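Local coordinates for protection of telomeres protein 1 (Schizosaccharomyces pombe, PDB 4HJ5) that binds single-stranded telomeric DNA through domains such as this one, protecting the 3' overhang and regulating telomerase and telomere length, at residues F19-I24 against D87-K92. The protein carries 1 engineered substitution. Sequence-based numbering, arbitrary orientation.
Sequences FYAQVI and DYVVMK
Gln22 and Tyr88 come together through complementary torsions: Gln22 sends CG opposite its backbone N (chi1 -169°) and runs on fully extended, while Tyr88 swings its ring beside its own N (chi1 -64°), so that amide and ring stack nearly parallel, 7° apart. They sit on neighbouring antiparallel strands of the curled sheet in this OB-fold DNA-binding domain. Gln22 suits the place because its aliphatic part gives CG to the ring face as a CH-pi contact, 4.2 Å from the Tyr88 centroid, while its polar end serves other partners: NE2 binds Gly86 O, and a water 2.8 Å from Tyr88 OH donates to OE1. Replacing Tyr88 by an alanine would probably strip the cover from the Gln22 chain, cost the water its phenolic partner and open a gap beneath helix 131-137, whose Ile133 and Lys134 touch the ring. Farther along the same face, the beta-branched Val90 lays CG2 over the Tyr20 ring, 3.8 Å from CE1. The other face is apolar and buried, with Phe19, Ala21, Val89 and Met91 on it. Unbranched, flexible Met91 sets SD obliquely beside the Phe19 ring, 3.7 Å from CE1, a Met-aromatic contact; small Ala21 lets Val89 CG1 pack against its CB, and Val37 of strand 33-38 adjoins Phe19 and Ala21. Ala21 and Val89 exchange paired backbone bonds, as do Phe19 and Met91. Just before strand 88-92, Val23 N donates to Asp87 O at 2.7 Å.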
loop_
_atom_site.group_PDB
_atom_site.type_symbol
_atom_site.label_atom_id
_atom_site.label_comp_id
_atom_site.label_asym_id
_atom_site.label_seq_id
_atom_site.Cartn_x
_atom_site.Cartn_y
_atom_site.Cartn_z
ATOM N N PHE A 19 -7.801 1.533 4.145
ATOM C CA PHE A 19 -7.190 0.364 4.783
ATOM C C PHE A 19 -5.975 0.669 5.658
ATOM O O PHE A 19 -5.338 1.718 5.525
ATOM C CB PHE A 19 -6.829 -0.674 3.722
ATOM C CG PHE A 19 -5.920 -0.150 2.645
ATOM C CD1 PHE A 19 -4.550 -0.095 2.842
ATOM C CD2 PHE A 19 -6.442 0.295 1.440
ATOM C CE1 PHE A 19 -3.716 0.397 1.849
ATOM C CE2 PHE A 19 -5.614 0.778 0.437
ATOM C CZ PHE A 19 -4.257 0.827 0.640
ATOM N N TYR A 20 -5.683 -0.244 6.574
ATOM C CA TYR A 20 -4.442 -0.206 7.328
ATOM C C TYR A 20 -3.451 -1.081 6.577
ATOM O O TYR A 20 -3.848 -2.083 5.973
ATOM C CB TYR A 20 -4.655 -0.747 8.753
ATOM C CG TYR A 20 -5.469 0.182 9.637
ATOM C CD1 TYR A 20 -4.858 1.214 10.330
ATOM C CD2 TYR A 20 -6.841 0.040 9.746
ATOM C CE1 TYR A 20 -5.597 2.078 11.127
ATOM C CE2 TYR A 20 -7.592 0.895 10.532
ATOM C CZ TYR A 20 -6.964 1.914 11.218
ATOM O OH TYR A 20 -7.703 2.765 12.008
ATOM N N ALA A 21 -2.171 -0.738 6.615
ATOM C CA ALA A 21 -1.184 -1.605 5.977
ATOM C C ALA A 21 0.224 -1.391 6.502
ATOM O O ALA A 21 0.536 -0.337 7.068
ATOM C CB ALA A 21 -1.224 -1.437 4.421
ATOM N N GLN A 22 1.081 -2.390 6.322
ATOM C CA GLN A 22 2.495 -2.210 6.623
ATOM C C GLN A 22 3.276 -1.923 5.342
ATOM O O GLN A 22 3.007 -2.515 4.293
ATOM C CB GLN A 22 3.103 -3.416 7.351
ATOM C CG GLN A 22 4.502 -3.105 7.891
ATOM C CD GLN A 22 5.139 -4.248 8.684
ATOM O OE1 GLN A 22 4.785 -5.411 8.522
ATOM N NE2 GLN A 22 6.093 -3.902 9.552
ATOM N N VAL A 23 4.248 -1.024 5.441
ATOM C CA VAL A 23 5.016 -0.600 4.281
ATOM C C VAL A 23 6.225 -1.486 4.109
ATOM O O VAL A 23 7.138 -1.464 4.936
ATOM C CB VAL A 23 5.487 0.867 4.402
ATOM C CG1 VAL A 23 6.416 1.212 3.249
ATOM C CG2 VAL A 23 4.309 1.791 4.417
ATOM N N ILE A 24 6.221 -2.251 3.022
ATOM C CA ILE A 24 7.283 -3.207 2.715
ATOM C C ILE A 24 8.455 -2.548 1.995
ATOM O O ILE A 24 9.611 -2.759 2.333
ATOM C CB ILE A 24 6.733 -4.374 1.846
ATOM C CG1 ILE A 24 5.700 -5.171 2.635
ATOM C CG2 ILE A 24 7.856 -5.296 1.420
ATOM C CD1 ILE A 24 6.247 -5.745 3.941
ATOM N N ASP A 87 7.256 1.015 8.446
ATOM C CA ASP A 87 6.157 1.820 8.961
ATOM C C ASP A 87 4.796 1.189 8.681
ATOM O O ASP A 87 4.623 0.419 7.717
ATOM C CB ASP A 87 6.201 3.219 8.357
ATOM C CG ASP A 87 7.309 4.048 8.925
ATOM O OD1 ASP A 87 7.980 3.544 9.838
ATOM O OD2 ASP A 87 7.499 5.201 8.477
ATOM N N TYR A 88 3.836 1.513 9.543
ATOM C CA TYR A 88 2.447 1.189 9.300
ATOM C C TYR A 88 1.741 2.449 8.846
ATOM O O TYR A 88 1.992 3.561 9.340
ATOM C CB TYR A 88 1.775 0.656 10.556
ATOM C CG TYR A 88 2.347 -0.651 11.042
ATOM C CD1 TYR A 88 3.404 -0.676 11.941
ATOM C CD2 TYR A 88 1.811 -1.872 10.621
ATOM C CE1 TYR A 88 3.928 -1.886 12.398
ATOM C CE2 TYR A 88 2.326 -3.076 11.067
ATOM C CZ TYR A 88 3.381 -3.075 11.952
ATOM O OH TYR A 88 3.889 -4.265 12.398
ATOM N N VAL A 89 0.834 2.283 7.909
ATOM C CA VAL A 89 0.193 3.437 7.345
ATOM C C VAL A 89 -1.306 3.212 7.395
ATOM O O VAL A 89 -1.772 2.063 7.389
ATOM C CB VAL A 89 0.686 3.633 5.899
ATOM C CG1 VAL A 89 0.107 2.563 4.971
ATOM C CG2 VAL A 89 0.352 4.997 5.421
ATOM N N VAL A 90 -2.068 4.292 7.479
ATOM C CA VAL A 90 -3.505 4.187 7.268
ATOM C C VAL A 90 -3.885 5.021 6.047
ATOM O O VAL A 90 -3.615 6.231 5.993
ATOM C CB VAL A 90 -4.319 4.627 8.510
ATOM C CG1 VAL A 90 -3.984 6.083 8.927
ATOM C CG2 VAL A 90 -5.784 4.481 8.245
ATOM N N MET A 91 -4.502 4.383 5.060
ATOM C CA MET A 91 -4.903 5.110 3.853
ATOM C C MET A 91 -6.411 5.226 3.710
ATOM O O MET A 91 -7.124 4.233 3.773
ATOM C CB MET A 91 -4.253 4.492 2.617
ATOM C CG MET A 91 -2.743 4.379 2.814
ATOM S SD MET A 91 -1.870 3.545 1.490
ATOM C CE MET A 91 -2.339 4.613 0.131
ATOM N N LYS A 92 -6.892 6.457 3.543
ATOM C CA LYS A 92 -8.336 6.712 3.559
ATOM C C LYS A 92 -8.835 7.225 2.204
ATOM O O LYS A 92 -8.218 8.103 1.606
ATOM C CB LYS A 92 -8.696 7.686 4.696
ATOM C CG LYS A 92 -8.597 7.066 6.087
ATOM C CD LYS A 92 -8.564 8.088 7.214
ATOM C CE LYS A 92 -8.323 7.390 8.553
ATOM N NZ LYS A 92 -8.185 8.336 9.692
HETATM O O HOH W 1 3.253 -6.533 10.909
#